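Long-range contact in beta-N-acetylglucosaminidase (Thermotoga maritima, PDB 3WO8), which probably hydrolyses terminal non-reducing N-acetyl-D-hexosamine residues from N-acetyl-beta-D-hexosaminides, as a glycoside hydrolase of family 3: residues B[98-112]-B[152-166]. Sequence-based numbering, arbitrary orientation.
Sequences NSPDVTYRYSRVAGK and EHGARACEGYLEGGV
His153 NE2 donates to Asn98 O (2.9 Å), close to its ring plane, and ND1 to Ile149 O, fixing the imidazole's rotation beneath Pro100 CG, 4.1 Å from the ring centroid. Further along, Arg156 grips Glu159 OE1 from NE and NH2 (2.8 Å for NH2), OE1 lying close to the guanidinium plane; Arg211 meets OE2. This side-on hold, with the chain folded back at chi3 (43°), lays the guanidinium flat on Tyr104, planes 17° and centres 4.5 Å apart. Asp101 OD1 lies at its edge beside NH1, a salt bridge modelled too short to be trusted. An alanine here would probably leave Asp101 without this cation and Glu159 OE1 without two donors, and uncover one Tyr104 face. Ser107 CB sits over the Tyr161 ring (3.9 Å to its centroid); a water joins the Tyr106 and Tyr161 hydroxyls. A CB on Gly160 would clash with Tyr104 O, one on Gly164 with Lys112 N; their absence permits CA-H...O contacts from Arg108 CA to Gly160 O (3.3 Å) and Lys112 CA to Gly164 O (3.4 Å). Axes 6.7 Å apart, crossing at -30°, describe near-parallel neighbouring helices outside the TIM barrel, helix 147-164 leading through a Schellman turn at Gly165 into strand 167-173.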
loop_
_atom_site.group_PDB
_atom_site.type_symbol
_atom_site.label_atom_id
_atom_site.label_comp_id
_atom_site.label_asym_id
_atom_site.label_seq_id
_atom_site.Cartn_x
_atom_site.Cartn_y
_atom_site.Cartn_z
ATOM N N ASN B 98 19.797 -10.755 10.802
ATOM C CA ASN B 98 18.702 -11.723 10.894
ATOM C C ASN B 98 18.992 -12.959 10.046
ATOM O O ASN B 98 19.874 -12.974 9.200
ATOM C CB ASN B 98 17.379 -11.093 10.438
ATOM C CG ASN B 98 16.714 -10.264 11.522
ATOM O OD1 ASN B 98 15.791 -10.728 12.196
ATOM N ND2 ASN B 98 17.181 -9.035 11.697
ATOM N N SER B 99 18.242 -14.010 10.271
ATOM C CA SER B 99 18.365 -15.138 9.400
ATOM C C SER B 99 18.137 -14.666 7.946
ATOM O O SER B 99 17.236 -13.871 7.664
ATOM C CB SER B 99 17.371 -16.235 9.790
ATOM O OG SER B 99 17.201 -17.142 8.709
ATOM N N PRO B 100 18.971 -15.141 7.021
ATOM C CA PRO B 100 18.770 -14.962 5.593
ATOM C C PRO B 100 17.406 -15.405 5.091
ATOM O O PRO B 100 16.905 -14.909 4.092
ATOM C CB PRO B 100 19.868 -15.848 4.993
ATOM C CG PRO B 100 20.982 -15.765 5.983
ATOM C CD PRO B 100 20.339 -15.600 7.330
ATOM N N ASP B 101 16.820 -16.361 5.789
ATOM C CA ASP B 101 15.486 -16.815 5.483
ATOM C C ASP B 101 14.477 -15.663 5.526
ATOM O O ASP B 101 13.606 -15.580 4.652
ATOM C CB ASP B 101 15.110 -17.978 6.415
ATOM C CG ASP B 101 15.829 -19.296 6.044
ATOM O OD1 ASP B 101 16.482 -19.381 4.979
ATOM O OD2 ASP B 101 15.734 -20.265 6.822
ATOM N N VAL B 102 14.619 -14.747 6.487
ATOM C CA VAL B 102 13.631 -13.657 6.620
ATOM C C VAL B 102 13.746 -12.664 5.434
ATOM O O VAL B 102 12.742 -12.062 4.982
ATOM C CB VAL B 102 13.672 -12.935 8.001
ATOM C CG1 VAL B 102 13.670 -13.921 9.152
ATOM C CG2 VAL B 102 14.875 -12.057 8.142
ATOM N N THR B 103 14.975 -12.527 4.937
ATOM C CA THR B 103 15.266 -11.675 3.818
ATOM C C THR B 103 14.583 -12.247 2.595
ATOM O O THR B 103 13.912 -11.515 1.841
ATOM C CB THR B 103 16.785 -11.550 3.610
ATOM O OG1 THR B 103 17.359 -10.746 4.669
ATOM C CG2 THR B 103 17.097 -10.950 2.245
ATOM N N TYR B 104 14.752 -13.559 2.421
ATOM C CA TYR B 104 14.043 -14.305 1.390
ATOM C C TYR B 104 12.533 -13.993 1.507
ATOM O O TYR B 104 11.847 -13.718 0.509
ATOM C CB TYR B 104 14.301 -15.828 1.518
ATOM C CG TYR B 104 13.413 -16.652 0.595
ATOM C CD1 TYR B 104 13.733 -16.805 -0.751
ATOM C CD2 TYR B 104 12.221 -17.233 1.058
ATOM C CE1 TYR B 104 12.907 -17.523 -1.619
ATOM C CE2 TYR B 104 11.374 -17.947 0.199
ATOM C CZ TYR B 104 11.721 -18.097 -1.136
ATOM O OH TYR B 104 10.913 -18.823 -2.000
ATOM N N ARG B 105 12.052 -14.062 2.748
ATOM C CA ARG B 105 10.639 -13.916 3.088
ATOM C C ARG B 105 10.116 -12.557 2.669
ATOM O O ARG B 105 9.092 -12.479 1.986
ATOM C CB ARG B 105 10.463 -14.082 4.605
ATOM C CG ARG B 105 9.342 -15.020 4.982
ATOM C CD ARG B 105 8.114 -14.364 5.595
ATOM N NE ARG B 105 7.972 -14.702 7.013
ATOM C CZ ARG B 105 6.821 -14.665 7.686
ATOM N NH1 ARG B 105 6.808 -14.968 8.967
ATOM N NH2 ARG B 105 5.683 -14.290 7.104
ATOM N N TYR B 106 10.830 -11.500 3.081
ATOM C CA TYR B 106 10.459 -10.124 2.744
ATOM C C TYR B 106 10.433 -9.938 1.226
ATOM O O TYR B 106 9.396 -9.525 0.646
ATOM C CB TYR B 106 11.436 -9.123 3.346
ATOM C CG TYR B 106 11.302 -7.756 2.722
ATOM C CD1 TYR B 106 10.211 -6.928 3.022
ATOM C CD2 TYR B 106 12.241 -7.299 1.818
ATOM C CE1 TYR B 106 10.058 -5.680 2.425
ATOM C CE2 TYR B 106 12.098 -6.062 1.211
ATOM C CZ TYR B 106 11.012 -5.250 1.498
ATOM O OH TYR B 106 10.924 -4.017 0.862
ATOM N N SER B 107 11.574 -10.283 0.609
ATOM C CA SER B 107 11.753 -10.163 -0.822
ATOM C C SER B 107 10.632 -10.808 -1.557
ATOM O O SER B 107 10.152 -10.248 -2.540
ATOM C CB SER B 107 13.075 -10.755 -1.254
ATOM O OG SER B 107 14.110 -10.173 -0.482
ATOM N N ARG B 108 10.172 -11.952 -1.069
ATOM C CA ARG B 108 9.070 -12.655 -1.715
ATOM C C ARG B 108 7.744 -11.887 -1.588
ATOM O O ARG B 108 6.987 -11.730 -2.596
ATOM C CB ARG B 108 8.927 -14.043 -1.120
ATOM C CG ARG B 108 7.958 -14.969 -1.859
ATOM C CD ARG B 108 7.693 -16.207 -1.003
ATOM N NE ARG B 108 6.702 -17.126 -1.574
ATOM C CZ ARG B 108 6.670 -18.455 -1.373
ATOM N NH1 ARG B 108 5.715 -19.176 -1.952
ATOM N NH2 ARG B 108 7.579 -19.082 -0.613
ATOM N N VAL B 109 7.448 -11.393 -0.382
ATOM C CA VAL B 109 6.198 -10.658 -0.260
ATOM C C VAL B 109 6.296 -9.376 -1.063
ATOM O O VAL B 109 5.319 -8.957 -1.706
ATOM C CB VAL B 109 5.697 -10.363 1.198
ATOM C CG1 VAL B 109 6.266 -11.315 2.238
ATOM C CG2 VAL B 109 5.936 -8.935 1.616
ATOM N N ALA B 110 7.466 -8.744 -1.029
ATOM C CA ALA B 110 7.670 -7.516 -1.815
ATOM C C ALA B 110 7.515 -7.793 -3.290
ATOM O O ALA B 110 6.786 -7.101 -4.006
ATOM C CB ALA B 110 9.037 -6.959 -1.553
ATOM N N GLY B 111 8.184 -8.847 -3.740
ATOM C CA GLY B 111 8.037 -9.317 -5.109
ATOM C C GLY B 111 6.594 -9.615 -5.518
ATOM O O GLY B 111 6.148 -9.217 -6.619
ATOM N N LYS B 112 5.872 -10.335 -4.664
ATOM C CA LYS B 112 4.548 -10.779 -5.035
ATOM C C LYS B 112 3.633 -9.545 -5.161
ATOM O O LYS B 112 2.846 -9.410 -6.085
ATOM C CB LYS B 112 4.036 -11.827 -4.028
ATOM C CG LYS B 112 2.790 -12.573 -4.486
ATOM C CD LYS B 112 3.074 -13.667 -5.533
ATOM C CE LYS B 112 1.808 -14.307 -6.123
ATOM N NZ LYS B 112 0.905 -13.306 -6.768
ATOM N N GLU B 152 25.047 -14.108 1.375
ATOM C CA GLU B 152 23.903 -14.916 1.730
ATOM C C GLU B 152 22.639 -14.112 1.569
ATOM O O GLU B 152 21.752 -14.482 0.806
ATOM C CB GLU B 152 24.035 -15.449 3.152
ATOM C CG GLU B 152 24.669 -16.843 3.205
ATOM C CD GLU B 152 25.772 -16.958 4.255
ATOM O OE1 GLU B 152 26.843 -17.548 3.958
ATOM O OE2 GLU B 152 25.576 -16.439 5.372
ATOM N N HIS B 153 22.566 -12.976 2.246
ATOM C CA HIS B 153 21.332 -12.216 2.193
ATOM C C HIS B 153 20.988 -11.827 0.754
ATOM O O HIS B 153 19.825 -11.951 0.327
ATOM C CB HIS B 153 21.412 -11.040 3.120
ATOM C CG HIS B 153 21.323 -11.428 4.559
ATOM N ND1 HIS B 153 22.418 -11.833 5.287
ATOM C CD2 HIS B 153 20.273 -11.467 5.411
ATOM C CE1 HIS B 153 22.050 -12.088 6.531
ATOM N NE2 HIS B 153 20.752 -11.876 6.633
ATOM N N GLY B 154 22.006 -11.448 -0.015
ATOM C CA GLY B 154 21.802 -11.066 -1.401
ATOM C C GLY B 154 21.144 -12.128 -2.266
ATOM O O GLY B 154 20.269 -11.829 -3.145
ATOM N N ALA B 155 21.573 -13.372 -2.054
ATOM C CA ALA B 155 21.090 -14.452 -2.907
ATOM C C ALA B 155 19.721 -14.822 -2.428
ATOM O O ALA B 155 18.797 -14.937 -3.233
ATOM C CB ALA B 155 22.016 -15.656 -2.900
ATOM N N ARG B 156 19.567 -14.929 -1.114
ATOM C CA ARG B 156 18.212 -15.145 -0.556
ATOM C C ARG B 156 17.219 -14.091 -1.078
ATOM O O ARG B 156 16.089 -14.414 -1.443
ATOM C CB ARG B 156 18.236 -15.126 0.970
ATOM C CG ARG B 156 19.182 -16.151 1.594
ATOM C CD ARG B 156 18.539 -17.476 1.980
ATOM N NE ARG B 156 17.613 -18.022 0.981
ATOM C CZ ARG B 156 16.537 -18.765 1.296
ATOM N NH1 ARG B 156 16.245 -19.062 2.575
ATOM N NH2 ARG B 156 15.730 -19.206 0.335
ATOM N N ALA B 157 17.675 -12.844 -1.159
ATOM C CA ALA B 157 16.841 -11.756 -1.621
ATOM C C ALA B 157 16.485 -11.912 -3.072
ATOM O O ALA B 157 15.329 -11.716 -3.488
ATOM C CB ALA B 157 17.567 -10.446 -1.428
ATOM N N CYS B 158 17.488 -12.259 -3.866
ATOM C CA CYS B 158 17.225 -12.428 -5.277
ATOM C C CYS B 158 16.235 -13.584 -5.464
ATOM O O CYS B 158 15.271 -13.466 -6.236
ATOM C CB CYS B 158 18.522 -12.633 -6.039
ATOM S SG CYS B 158 19.570 -11.156 -6.178
ATOM N N GLU B 159 16.448 -14.672 -4.726
ATOM C CA GLU B 159 15.537 -15.824 -4.762
ATOM C C GLU B 159 14.117 -15.392 -4.421
ATOM O O GLU B 159 13.170 -15.713 -5.156
ATOM C CB GLU B 159 15.972 -16.907 -3.764
ATOM C CG GLU B 159 17.225 -17.692 -4.168
ATOM C CD GLU B 159 17.919 -18.405 -3.003
ATOM O OE1 GLU B 159 17.303 -18.551 -1.916
ATOM O OE2 GLU B 159 19.095 -18.810 -3.179
ATOM N N GLY B 160 13.993 -14.654 -3.306
ATOM C CA GLY B 160 12.699 -14.110 -2.862
ATOM C C GLY B 160 11.972 -13.340 -3.958
ATOM O O GLY B 160 10.822 -13.639 -4.308
ATOM N N TYR B 161 12.662 -12.370 -4.543
ATOM C CA TYR B 161 12.042 -11.537 -5.548
ATOM C C TYR B 161 11.637 -12.366 -6.763
ATOM O O TYR B 161 10.627 -12.100 -7.406
ATOM C CB TYR B 161 12.992 -10.423 -5.994
ATOM C CG TYR B 161 13.184 -9.257 -5.037
ATOM C CD1 TYR B 161 12.155 -8.353 -4.779
ATOM C CD2 TYR B 161 14.418 -9.030 -4.412
ATOM C CE1 TYR B 161 12.344 -7.277 -3.902
ATOM C CE2 TYR B 161 14.607 -7.959 -3.522
ATOM C CZ TYR B 161 13.565 -7.084 -3.272
ATOM O OH TYR B 161 13.745 -6.004 -2.433
ATOM N N LEU B 162 12.438 -13.345 -7.131
ATOM C CA LEU B 162 12.061 -14.144 -8.310
ATOM C C LEU B 162 10.875 -15.033 -7.986
ATOM O O LEU B 162 9.991 -15.206 -8.828
ATOM C CB LEU B 162 13.205 -15.010 -8.812
ATOM C CG LEU B 162 14.382 -14.216 -9.351
ATOM C CD1 LEU B 162 15.705 -14.808 -8.868
ATOM C CD2 LEU B 162 14.297 -14.154 -10.880
ATOM N N GLU B 163 10.855 -15.589 -6.771
ATOM C CA GLU B 163 9.775 -16.471 -6.382
ATOM C C GLU B 163 8.512 -15.631 -6.500
ATOM O O GLU B 163 7.522 -16.096 -7.034
ATOM C CB GLU B 163 9.960 -16.996 -4.943
ATOM C CG GLU B 163 9.623 -18.475 -4.686
ATOM C CD GLU B 163 8.293 -18.939 -5.289
ATOM O OE1 GLU B 163 7.246 -18.826 -4.600
ATOM O OE2 GLU B 163 8.303 -19.439 -6.448
ATOM N N GLY B 164 8.576 -14.370 -6.041
ATOM C CA GLY B 164 7.403 -13.464 -6.021
ATOM C C GLY B 164 6.922 -12.983 -7.384
ATOM O O GLY B 164 5.740 -12.657 -7.584
ATOM N N GLY B 165 7.825 -12.903 -8.348
ATOM C CA GLY B 165 7.408 -12.496 -9.684
ATOM C C GLY B 165 8.195 -11.371 -10.293
ATOM O O GLY B 165 7.846 -10.917 -11.379
ATOM N N VAL B 166 9.258 -10.919 -9.641
ATOM C CA VAL B 166 10.061 -9.865 -10.236
ATOM C C VAL B 166 11.528 -10.243 -10.375
ATOM O O VAL B 166 12.115 -10.897 -9.512
ATOM C CB VAL B 166 9.931 -8.514 -9.475
ATOM C CG1 VAL B 166 8.467 -8.135 -9.348
ATOM C CG2 VAL B 166 10.590 -8.585 -8.097
HETATM O O HOH W 1 11.575 -4.430 -1.956
#